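Local coordinates for uncharacterized protein (Sulfolobus tokodaii, PDB 2PD2), which is of unknown function but belongs to the DsrE/DsrF-like family, whose better-studied relatives take part in sulfur metabolism, and forms an assembly of three chains, at residues 63-71 with 84-92. Sequence-based numbering, arbitrary orientation.
Sequences LIVGCENSI and GIKIVTSGV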
loop_
_atom_site.group_PDB
_atom_site.type_symbol
_atom_site.label_atom_id
_atom_site.label_comp_id
_atom_site.label_asym_id
_atom_site.label_seq_id
_atom_site.Cartn_x
_atom_site.Cartn_y
_atom_site.Cartn_z
ATOM N N LEU A 63 -8.138 17.754 -2.615
ATOM C CA LEU A 63 -7.183 18.318 -1.663
ATOM C C LEU A 63 -5.811 17.673 -1.834
ATOM O O LEU A 63 -5.661 16.458 -1.648
ATOM C CB LEU A 63 -7.678 18.101 -0.223
ATOM C CG LEU A 63 -6.788 18.611 0.918
ATOM C CD1 LEU A 63 -6.549 20.121 0.754
ATOM C CD2 LEU A 63 -7.460 18.317 2.265
ATOM N N ILE A 64 -4.816 18.481 -2.193
ATOM C CA ILE A 64 -3.452 17.985 -2.393
ATOM C C ILE A 64 -2.611 18.361 -1.181
ATOM O O ILE A 64 -2.442 19.539 -0.878
ATOM C CB ILE A 64 -2.804 18.583 -3.666
ATOM C CG1 ILE A 64 -3.670 18.277 -4.895
ATOM C CG2 ILE A 64 -1.405 18.009 -3.850
ATOM C CD1 ILE A 64 -3.936 16.781 -5.127
ATOM N N VAL A 65 -2.073 17.351 -0.501
ATOM C CA VAL A 65 -1.294 17.567 0.714
ATOM C C VAL A 65 0.136 17.035 0.657
ATOM O O VAL A 65 0.374 15.901 0.239
ATOM C CB VAL A 65 -2.027 16.919 1.924
ATOM C CG1 VAL A 65 -1.157 16.955 3.162
ATOM C CG2 VAL A 65 -3.336 17.652 2.185
ATOM N N GLY A 66 1.085 17.857 1.097
ATOM C CA GLY A 66 2.480 17.448 1.108
ATOM C C GLY A 66 3.000 17.265 2.526
ATOM O O GLY A 66 2.633 18.018 3.432
ATOM N N CYS A 67 3.858 16.266 2.720
ATOM C CA CYS A 67 4.434 15.973 4.032
ATOM C C CYS A 67 5.626 16.872 4.368
ATOM O O CYS A 67 6.604 16.917 3.624
ATOM C CB CYS A 67 4.873 14.504 4.086
ATOM S SG CYS A 67 5.890 14.078 5.524
ATOM N N GLU A 68 5.541 17.578 5.495
ATOM C CA GLU A 68 6.614 18.475 5.940
ATOM C C GLU A 68 7.913 17.713 6.207
ATOM O O GLU A 68 8.992 18.175 5.840
ATOM C CB GLU A 68 6.182 19.222 7.207
ATOM C CG GLU A 68 7.271 20.043 7.896
ATOM C CD GLU A 68 7.673 21.276 7.115
ATOM O OE1 GLU A 68 6.779 22.049 6.716
ATOM O OE2 GLU A 68 8.889 21.480 6.909
ATOM N N ASN A 69 7.816 16.552 6.850
ATOM C CA ASN A 69 9.012 15.757 7.122
ATOM C C ASN A 69 9.720 15.421 5.820
ATOM O O ASN A 69 10.948 15.471 5.733
ATOM C CB ASN A 69 8.667 14.451 7.845
ATOM C CG ASN A 69 8.301 14.668 9.297
ATOM O OD1 ASN A 69 8.935 15.464 9.998
ATOM N ND2 ASN A 69 7.291 13.948 9.766
ATOM N N SER A 70 8.932 15.076 4.807
ATOM C CA SER A 70 9.472 14.715 3.501
ATOM C C SER A 70 10.043 15.934 2.777
ATOM O O SER A 70 11.081 15.842 2.121
ATOM C CB SER A 70 8.381 14.048 2.664
ATOM O OG SER A 70 7.925 12.870 3.307
ATOM N N ILE A 71 9.360 17.071 2.882
ATOM C CA ILE A 71 9.860 18.297 2.264
ATOM C C ILE A 71 11.245 18.582 2.841
ATOM O O ILE A 71 12.174 18.903 2.105
ATOM C CB ILE A 71 8.934 19.500 2.563
ATOM C CG1 ILE A 71 7.642 19.363 1.762
ATOM C CG2 ILE A 71 9.646 20.820 2.237
ATOM C CD1 ILE A 71 6.599 20.400 2.121
ATOM N N GLY A 84 -0.999 26.719 -3.538
ATOM C CA GLY A 84 -2.283 26.104 -3.246
ATOM C C GLY A 84 -2.147 24.719 -2.644
ATOM O O GLY A 84 -3.139 24.019 -2.427
ATOM N N ILE A 85 -0.909 24.318 -2.383
ATOM C CA ILE A 85 -0.624 23.022 -1.787
ATOM C C ILE A 85 -0.719 23.151 -0.265
ATOM O O ILE A 85 -0.165 24.084 0.310
ATOM C CB ILE A 85 0.820 22.552 -2.140
ATOM C CG1 ILE A 85 0.896 22.118 -3.607
ATOM C CG2 ILE A 85 1.258 21.440 -1.208
ATOM C CD1 ILE A 85 -0.098 21.070 -3.993
ATOM N N LYS A 86 -1.422 22.231 0.387
ATOM C CA LYS A 86 -1.503 22.264 1.845
ATOM C C LYS A 86 -0.388 21.365 2.350
ATOM O O LYS A 86 0.033 20.446 1.653
ATOM C CB LYS A 86 -2.855 21.752 2.352
ATOM C CG LYS A 86 -3.973 22.783 2.283
ATOM C CD LYS A 86 -4.152 23.278 0.860
ATOM C CE LYS A 86 -5.386 24.127 0.709
ATOM N NZ LYS A 86 -5.512 24.602 -0.695
ATOM N N ILE A 87 0.098 21.648 3.552
ATOM C CA ILE A 87 1.175 20.877 4.154
ATOM C C ILE A 87 0.762 20.390 5.539
ATOM O O ILE A 87 0.062 21.093 6.259
ATOM C CB ILE A 87 2.441 21.751 4.312
ATOM C CG1 ILE A 87 2.967 22.158 2.935
ATOM C CG2 ILE A 87 3.499 21.004 5.098
ATOM C CD1 ILE A 87 4.028 23.240 2.991
ATOM N N VAL A 88 1.183 19.182 5.902
ATOM C CA VAL A 88 0.892 18.647 7.227
ATOM C C VAL A 88 2.230 18.310 7.864
ATOM O O VAL A 88 3.223 18.101 7.163
ATOM C CB VAL A 88 0.000 17.378 7.177
ATOM C CG1 VAL A 88 -1.367 17.739 6.635
ATOM C CG2 VAL A 88 0.657 16.290 6.326
ATOM N N THR A 89 2.264 18.276 9.191
ATOM C CA THR A 89 3.500 17.987 9.906
ATOM C C THR A 89 4.061 16.621 9.527
ATOM O O THR A 89 5.274 16.456 9.374
ATOM C CB THR A 89 3.286 18.037 11.444
ATOM O OG1 THR A 89 2.350 17.026 11.834
ATOM C CG2 THR A 89 2.743 19.395 11.866
ATOM N N SER A 90 3.168 15.650 9.365
ATOM C CA SER A 90 3.553 14.290 9.011
ATOM C C SER A 90 2.556 13.705 8.020
ATOM O O SER A 90 1.350 13.706 8.266
ATOM C CB SER A 90 3.599 13.426 10.275
ATOM O OG SER A 90 3.737 12.053 9.970
ATOM N N GLY A 91 3.063 13.220 6.895
ATOM C CA GLY A 91 2.196 12.634 5.892
ATOM C C GLY A 91 1.545 11.372 6.416
ATOM O O GLY A 91 0.349 11.156 6.219
ATOM N N VAL A 92 2.330 10.543 7.095
ATOM C CA VAL A 92 1.815 9.297 7.647
ATOM C C VAL A 92 0.852 9.578 8.798
ATOM O O VAL A 92 -0.123 8.858 8.979
ATOM C CB VAL A 92 2.970 8.374 8.110
ATOM C CG1 VAL A 92 3.783 7.941 6.897
ATOM C CG2 VAL A 92 3.869 9.097 9.104
HETATM O O HOH W 1 -5.025 21.299 -2.418
HETATM O O HOH W 2 7.067 18.292 10.498
#
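Cys67 meets Gly91 at the end of strand 63-67, against the first residue of helix 91-100. From CB outward, the cysteine runs as follows: CB lies against Gly91, 3.6 Å from its N, and SG, placed anti to the backbone N (chi1 169°), accepts a weak hydrogen bond from Gly91 N at 3.3 Å. The same sulfur takes Ser70 N at a similar length with an N-H...S angle of 155°, so Cys67 is the N-cap of helix 68-73 while its sulfur also serves the start of helix 91-100. A CB on Gly91 would clash with that of Cys67, which fits the glycine here. An alanine in place of Cys67 would probably leave both Ser70 N and Gly91 N without their sulfur acceptor and the start of helix 68-73 without its side-chain cap. Before the cap, Gly66 N donates to Lys86 O at 2.8 Å and Gly66 O receives Val88 N, evidence of parallel pairing that Glu68 N extends by donating to Val88 O at 2.9 Å. Strand 63-67, helix 68-73 and strand 86-88 form a beta-alpha-beta unit at one side of the parallel sheet, with 86-88 its outermost strand within the chain and strand 31-36 flanking 63-67 across from it. On the face bearing Val65, its CG1 sits 3.6 Å from Val88 CG1, the two side chains crossing at about a right angle, while Leu63 CD1 lies against the aliphatic part of Lys86. On the face bearing Ile87, Ile71 of the helix brings CD1 to 3.9 Å from Ile87 CD1. Ile64 CG2 presses tightly on Ile85 CD1, at 3.3 Å. Past the strands, water 2 donates to Thr89 O, whereas Thr89 OG1 is hydrogen-bonded to OD1 of Asp26 of the second subunit.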